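Local coordinates for 16 kDa salivary peptide (Culex quinquefasciatus, PDB 7KCG), which is a mosquito salivary protein of unknown function whose beta-trefoil fold, related to ricin-type lectins, suggests that it may bind sugars, at residues D132-K135 / Y136-R139; I48-G52 / T53-I57. One frame throughout, in Å; residues are numbered along the deposited sequence.

Contact 1 (D132-K135 / Y136-R139); sequences DTAK and YEWR
A single 3-10 turn leads the chain of this beta-trefoil into its last strand, 138-142, and in it Thr133 and Ala134 hold Tyr136 and Glu137 by successive backbone bonds. The amide of Tyr136 gives its N-H to Thr133 O (N to O 3.2 Å), and that of Glu137 follows with its N bonded to Ala134 O at 3.1 Å. These are two successive i to i+3 bonds, the pattern of a 3-10 turn. Thr133 OG1 sits between its own backbone N and carbonyl carbon (chi1 75°), where it accepts a weak bond from Lys135 N and also meets the edge of the Tyr136 ring, 3.5 Å from CD1. Asp132 runs beside the tyrosine and points the same way, its OD1 3.7 Å from CE1 and its carboxylate plane turned 67° from the ring. The Tyr136 ring also meets that of Phe117, the planes inclined at about 45°. Glu137 stretches back along the turn: its CG lies 3.4 Å from Thr133 O, and OE1 lies 3.5 Å from Ala134 CA and forms a salt bridge with Arg17 NH1. Lys135 O, in turn, accepts a bond from Asn16 ND2. The buried carboxylate of Glu137 therefore has a cationic partner, which would be expected to favour its ionised form, while the turn is tied to the neighbourhood of strand 12-16 through both side-chain and main-chain groups.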
ATOM      1  N   ASP A 132      10.271  -5.018   9.854  1.00 72.37           N
ATOM      2  CA  ASP A 132      11.569  -5.709  10.076  1.00 73.93           C
ATOM      3  C   ASP A 132      11.614  -7.114   9.482  1.00 75.15           C
ATOM      4  O   ASP A 132      12.670  -7.740   9.612  1.00 77.11           O
ATOM      5  CB  ASP A 132      11.884  -5.806  11.573  1.00 78.94           C
ATOM      6  CG  ASP A 132      10.810  -6.429  12.446  1.00 80.89           C
ATOM      7  OD1 ASP A 132       9.693  -6.657  11.955  1.00 83.88           O
ATOM      8  OD2 ASP A 132      11.104  -6.680  13.624  1.00 85.10           O
ATOM      9  N   THR A 133      10.520  -7.600   8.891  1.00 62.38           N
ATOM     10  CA  THR A 133      10.480  -8.937   8.311  1.00 61.01           C
ATOM     11  C   THR A 133       9.948  -8.870   6.878  1.00 57.85           C
ATOM     12  O   THR A 133       9.570  -7.806   6.378  1.00 52.76           O
ATOM     13  CB  THR A 133       9.620  -9.878   9.160  1.00 61.86           C
ATOM     14  OG1 THR A 133       8.236  -9.581   8.944  1.00 60.99           O
ATOM     15  CG2 THR A 133       9.933  -9.694  10.628  1.00 70.69           C
ATOM     16  N   ALA A 134       9.905 -10.037   6.224  1.00 52.18           N
ATOM     17  CA  ALA A 134       9.405 -10.110   4.854  1.00 52.01           C
ATOM     18  C   ALA A 134       7.936  -9.723   4.738  1.00 49.52           C
ATOM     19  O   ALA A 134       7.494  -9.364   3.642  1.00 45.57           O
ATOM     20  CB  ALA A 134       9.600 -11.515   4.289  1.00 57.16           C
ATOM     21  N   LYS A 135       7.166  -9.820   5.827  1.00 51.85           N
ATOM     22  CA  LYS A 135       5.747  -9.474   5.788  1.00 48.91           C
ATOM     23  C   LYS A 135       5.526  -7.999   5.496  1.00 47.61           C
ATOM     24  O   LYS A 135       4.419  -7.614   5.096  1.00 47.21           O
ATOM     25  CB  LYS A 135       5.079  -9.829   7.120  1.00 52.68           C
ATOM     26  CG  LYS A 135       5.378 -11.254   7.632  1.00 61.42           C
ATOM     27  CD  LYS A 135       5.050 -11.381   9.129  1.00 58.60           C
ATOM     28  CE  LYS A 135       5.650 -12.645   9.750  1.00 75.91           C
ATOM     29  NZ  LYS A 135       5.342 -12.768  11.215  1.00 77.67           N
ATOM     30  N   TYR A 136       6.542  -7.176   5.720  1.00 49.29           N
ATOM     31  CA  TYR A 136       6.505  -5.735   5.517  1.00 49.38           C
ATOM     32  C   TYR A 136       7.115  -5.307   4.189  1.00 45.00           C
ATOM     33  O   TYR A 136       7.184  -4.107   3.914  1.00 41.12           O
ATOM     34  CB  TYR A 136       7.257  -5.032   6.658  1.00 46.31           C
ATOM     35  CG  TYR A 136       6.645  -5.229   8.027  1.00 53.78           C
ATOM     36  CD1 TYR A 136       7.019  -6.297   8.835  1.00 58.50           C
ATOM     37  CD2 TYR A 136       5.703  -4.339   8.516  1.00 51.80           C
ATOM     38  CE1 TYR A 136       6.453  -6.477  10.093  1.00 60.95           C
ATOM     39  CE2 TYR A 136       5.134  -4.507   9.775  1.00 56.83           C
ATOM     40  CZ  TYR A 136       5.514  -5.580  10.557  1.00 60.92           C
ATOM     41  OH  TYR A 136       4.950  -5.752  11.804  1.00 63.87           O
ATOM     42  N   GLU A 137       7.587  -6.242   3.371  1.00 40.61           N
ATOM     43  CA  GLU A 137       8.418  -5.901   2.226  1.00 36.03           C
ATOM     44  C   GLU A 137       7.601  -6.053   0.954  1.00 33.29           C
ATOM     45  O   GLU A 137       6.871  -7.032   0.794  1.00 39.34           O
ATOM     46  CB  GLU A 137       9.682  -6.780   2.195  1.00 41.35           C
ATOM     47  CG  GLU A 137      10.599  -6.479   3.384  1.00 43.90           C
ATOM     48  CD  GLU A 137      11.842  -7.360   3.423  1.00 53.24           C
ATOM     49  OE1 GLU A 137      11.788  -8.472   2.872  1.00 51.23           O
ATOM     50  OE2 GLU A 137      12.858  -6.933   4.009  1.00 53.50           O
ATOM     51  N   TRP A 138       7.707  -5.067   0.067  1.00 33.66           N
ATOM     52  CA  TRP A 138       6.852  -4.982  -1.107  1.00 37.92           C
ATOM     53  C   TRP A 138       7.672  -4.755  -2.361  1.00 37.38           C
ATOM     54  O   TRP A 138       8.498  -3.828  -2.414  1.00 35.82           O
ATOM     55  CB  TRP A 138       5.825  -3.851  -0.944  1.00 34.86           C
ATOM     56  CG  TRP A 138       5.009  -4.002   0.278  1.00 32.10           C
ATOM     57  CD1 TRP A 138       5.350  -3.621   1.539  1.00 32.36           C
ATOM     58  CD2 TRP A 138       3.709  -4.605   0.376  1.00 33.77           C
ATOM     59  NE1 TRP A 138       4.332  -3.947   2.425  1.00 31.48           N
ATOM     60  CE2 TRP A 138       3.316  -4.540   1.727  1.00 37.73           C
ATOM     61  CE3 TRP A 138       2.835  -5.180  -0.553  1.00 37.10           C
ATOM     62  CZ2 TRP A 138       2.075  -5.023   2.177  1.00 33.30           C
ATOM     63  CZ3 TRP A 138       1.606  -5.661  -0.102  1.00 38.76           C
ATOM     64  CH2 TRP A 138       1.250  -5.585   1.243  1.00 36.43           C
ATOM     65  N   ARG A 139       7.404  -5.560  -3.391  1.00 38.47           N
ATOM     66  CA  ARG A 139       8.051  -5.388  -4.687  1.00 44.62           C
ATOM     67  C   ARG A 139       7.202  -4.474  -5.563  1.00 41.69           C
ATOM     68  O   ARG A 139       6.047  -4.793  -5.858  1.00 41.77           O
ATOM     69  CB  ARG A 139       8.280  -6.730  -5.386  1.00 48.62           C
ATOM     70  CG  ARG A 139       9.022  -6.580  -6.727  1.00 51.60           C
ATOM     71  CD  ARG A 139       9.463  -7.930  -7.299  1.00 67.55           C
ATOM     72  NE  ARG A 139       8.524  -8.459  -8.293  1.00 78.79           N
ATOM     73  CZ  ARG A 139       8.303  -9.758  -8.514  1.00 82.51           C
ATOM     74  NH1 ARG A 139       8.940 -10.685  -7.803  1.00 76.67           N
ATOM     75  NH2 ARG A 139       7.427 -10.134  -9.441  1.00 86.48           N
TER

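Contact 2 (I48-G52 / T53-I57); sequences ITAEG and TNFRI
This is a local hairpin contact on the surface of the beta-trefoil, where strands 45-51 and 54-59 are joined by a type II' turn from Glu51 to Asn54. Gly52 takes the first corner with the positive phi of that turn (71°). The pairing is antiparallel: Thr49 N donates to Arg56 O at 3.0 Å, and Arg56 N returns a bond to Thr49 O. Glu51 and Asn54 close the turn in the same reciprocal way, with Glu51 N almost straight onto Asn54 O at 2.8 Å. On the face that carries Ile48, Ala50, Phe55 and Ile57, CG2 of Ile48 reaches CD1 of Phe55 at 3.6 Å, the two side chains crossing at a slant, while Ala50 CB touches the ring at CE1. Val12 and Ile14 of strand 12-16 continue this apolar layer beyond the two isoleucines. On the other face the Glu51 chain bends at chi2 (120°), bringing OE1 to the guanidinium edge of Arg56 in a long, weak salt bridge to NE (3.5 Å), with the two planes almost perpendicular. Stronger partners hold both ends: Ser93 OG bonds Glu51 OE2, and Glu65 pairs with Arg56 NH1. A water donates to Gly52 O at 2.8 Å and to Asn54 O at 2.7 Å, and its oxygen rests 3.4 Å above one face of the Phe55 ring, nearer the ring's margin than its centre.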
ATOM      1  N   ILE A  48       1.382   5.429  -8.525  1.00 45.71           N
ATOM      2  CA  ILE A  48       2.204   6.064  -7.503  1.00 41.63           C
ATOM      3  C   ILE A  48       2.614   7.443  -7.992  1.00 42.70           C
ATOM      4  O   ILE A  48       3.158   7.583  -9.096  1.00 42.27           O
ATOM      5  CB  ILE A  48       3.438   5.210  -7.170  1.00 35.49           C
ATOM      6  CG1 ILE A  48       3.008   3.917  -6.473  1.00 34.10           C
ATOM      7  CG2 ILE A  48       4.399   6.008  -6.311  1.00 34.34           C
ATOM      8  CD1 ILE A  48       4.154   3.092  -5.916  1.00 35.33           C
ATOM      9  N   THR A  49       2.363   8.434  -7.148  1.00 37.14           N
ATOM     10  CA  THR A  49       2.686   9.825  -7.502  1.00 38.24           C
ATOM     11  C   THR A  49       3.558  10.406  -6.400  1.00 38.77           C
ATOM     12  O   THR A  49       3.209  10.251  -5.243  1.00 36.23           O
ATOM     13  CB  THR A  49       1.409  10.649  -7.686  1.00 45.32           C
ATOM     14  OG1 THR A  49       0.467   9.926  -8.478  1.00 51.84           O
ATOM     15  CG2 THR A  49       1.671  12.001  -8.311  1.00 43.67           C
ATOM     16  N   ALA A  50       4.635  11.077  -6.771  1.00 40.16           N
ATOM     17  CA  ALA A  50       5.516  11.722  -5.788  1.00 40.44           C
ATOM     18  C   ALA A  50       4.848  12.931  -5.162  1.00 42.13           C
ATOM     19  O   ALA A  50       4.173  13.667  -5.880  1.00 48.27           O
ATOM     20  CB  ALA A  50       6.812  12.124  -6.412  1.00 45.07           C
ATOM     21  N   GLU A  51       5.020  13.088  -3.859  1.00 51.08           N
ATOM     22  CA  GLU A  51       4.524  14.285  -3.150  1.00 51.59           C
ATOM     23  C   GLU A  51       5.650  14.712  -2.208  1.00 50.68           C
ATOM     24  O   GLU A  51       5.721  14.251  -1.074  1.00 46.95           O
ATOM     25  CB  GLU A  51       3.081  14.096  -2.680  1.00 47.82           C
ATOM     26  CG  GLU A  51       2.862  13.375  -1.371  1.00 56.19           C
ATOM     27  CD  GLU A  51       2.131  14.269  -0.389  1.00 64.80           C
ATOM     28  OE1 GLU A  51       1.251  15.029  -0.831  1.00 62.76           O
ATOM     29  OE2 GLU A  51       2.460  14.219   0.800  1.00 69.24           O
ATOM     30  N   GLY A  52       6.564  15.523  -2.729  1.00 53.46           N
ATOM     31  CA  GLY A  52       7.743  15.898  -1.938  1.00 51.11           C
ATOM     32  C   GLY A  52       8.663  14.711  -1.786  1.00 52.23           C
ATOM     33  O   GLY A  52       9.026  14.125  -2.802  1.00 53.50           O
ATOM     34  N   THR A  53       9.011  14.374  -0.554  1.00 50.14           N
ATOM     35  CA  THR A  53       9.858  13.191  -0.281  1.00 50.64           C
ATOM     36  C   THR A  53       8.943  11.979  -0.092  1.00 45.90           C
ATOM     37  O   THR A  53       9.474  10.886   0.054  1.00 47.16           O
ATOM     38  CB  THR A  53      10.749  13.492   0.925  1.00 49.49           C
ATOM     39  OG1 THR A  53      11.424  12.304   1.333  1.00 64.43           O
ATOM     40  CG2 THR A  53       9.970  14.063   2.089  1.00 54.75           C
ATOM     41  N   ASN A  54       7.625  12.173  -0.182  1.00 43.78           N
ATOM     42  CA  ASN A  54       6.663  11.105   0.070  1.00 41.71           C
ATOM     43  C   ASN A  54       5.972  10.707  -1.232  1.00 39.49           C
ATOM     44  O   ASN A  54       6.320  11.177  -2.322  1.00 41.72           O
ATOM     45  CB  ASN A  54       5.641  11.553   1.112  1.00 41.59           C
ATOM     46  CG  ASN A  54       6.284  11.977   2.413  1.00 44.39           C
ATOM     47  OD1 ASN A  54       7.182  11.308   2.918  1.00 49.99           O
ATOM     48  ND2 ASN A  54       5.826  13.093   2.964  1.00 50.90           N
ATOM     49  N   PHE A  55       4.985   9.818  -1.111  1.00 35.07           N
ATOM     50  CA  PHE A  55       4.262   9.285  -2.253  1.00 35.90           C
ATOM     51  C   PHE A  55       2.796   9.111  -1.895  1.00 30.10           C
ATOM     52  O   PHE A  55       2.456   8.769  -0.760  1.00 33.05           O
ATOM     53  CB  PHE A  55       4.807   7.922  -2.711  1.00 31.75           C
ATOM     54  CG  PHE A  55       6.227   7.963  -3.174  1.00 36.83           C
ATOM     55  CD1 PHE A  55       6.530   8.329  -4.470  1.00 38.87           C
ATOM     56  CD2 PHE A  55       7.261   7.622  -2.312  1.00 37.09           C
ATOM     57  CE1 PHE A  55       7.854   8.383  -4.904  1.00 44.63           C
ATOM     58  CE2 PHE A  55       8.597   7.681  -2.736  1.00 42.28           C
ATOM     59  CZ  PHE A  55       8.885   8.054  -4.035  1.00 38.23           C
ATOM     60  N   ARG A  56       1.934   9.339  -2.878  1.00 30.56           N
ATOM     61  CA  ARG A  56       0.548   8.893  -2.811  1.00 30.87           C
ATOM     62  C   ARG A  56       0.372   7.638  -3.659  1.00 32.16           C
ATOM     63  O   ARG A  56       1.022   7.473  -4.694  1.00 35.80           O
ATOM     64  CB  ARG A  56      -0.399   9.988  -3.288  1.00 35.68           C
ATOM     65  CG  ARG A  56      -0.376  11.214  -2.391  1.00 37.30           C
ATOM     66  CD  ARG A  56      -1.543  12.133  -2.698  1.00 42.04           C
ATOM     67  NE  ARG A  56      -1.586  13.242  -1.755  1.00 47.55           N
ATOM     68  CZ  ARG A  56      -2.501  13.397  -0.806  1.00 43.66           C
ATOM     69  NH1 ARG A  56      -3.494  12.518  -0.667  1.00 37.94           N
ATOM     70  NH2 ARG A  56      -2.429  14.462  -0.009  1.00 48.94           N
ATOM     71  N   ILE A  57      -0.525   6.758  -3.211  1.00 35.87           N
ATOM     72  CA  ILE A  57      -0.787   5.477  -3.855  1.00 35.44           C
ATOM     73  C   ILE A  57      -2.283   5.397  -4.131  1.00 32.68           C
ATOM     74  O   ILE A  57      -3.089   5.460  -3.197  1.00 33.83           O
ATOM     75  CB  ILE A  57      -0.337   4.295  -2.978  1.00 33.09           C
ATOM     76  CG1 ILE A  57       1.159   4.404  -2.633  1.00 32.56           C
ATOM     77  CG2 ILE A  57      -0.607   2.950  -3.669  1.00 33.93           C
ATOM     78  CD1 ILE A  57       1.589   3.378  -1.559  1.00 28.35           C
TER
HETATM   79  O   HOH W   1       8.830  11.411  -3.320  0.90 40.01           O

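Contact 2 comes first along the chain and contact 1 close to its end, yet both reach the same curled antiparallel sheet. Strand 12-16 is their common neighbour: it pairs with 45-51, the first arm of the hairpin, and with 138-142, the strand entered from the 3-10 turn. Ile14 shows the connection at side-chain level, touching Ile57 of contact 2 and Trp138 of contact 1. The two contacts do not touch; their centres are about 20 Å apart and their nearest atoms about 8 Å. The centre of each lies about 12 Å from the centre of the chain. The fold is consistent with sugar binding, but nothing in either contact identifies a sugar site.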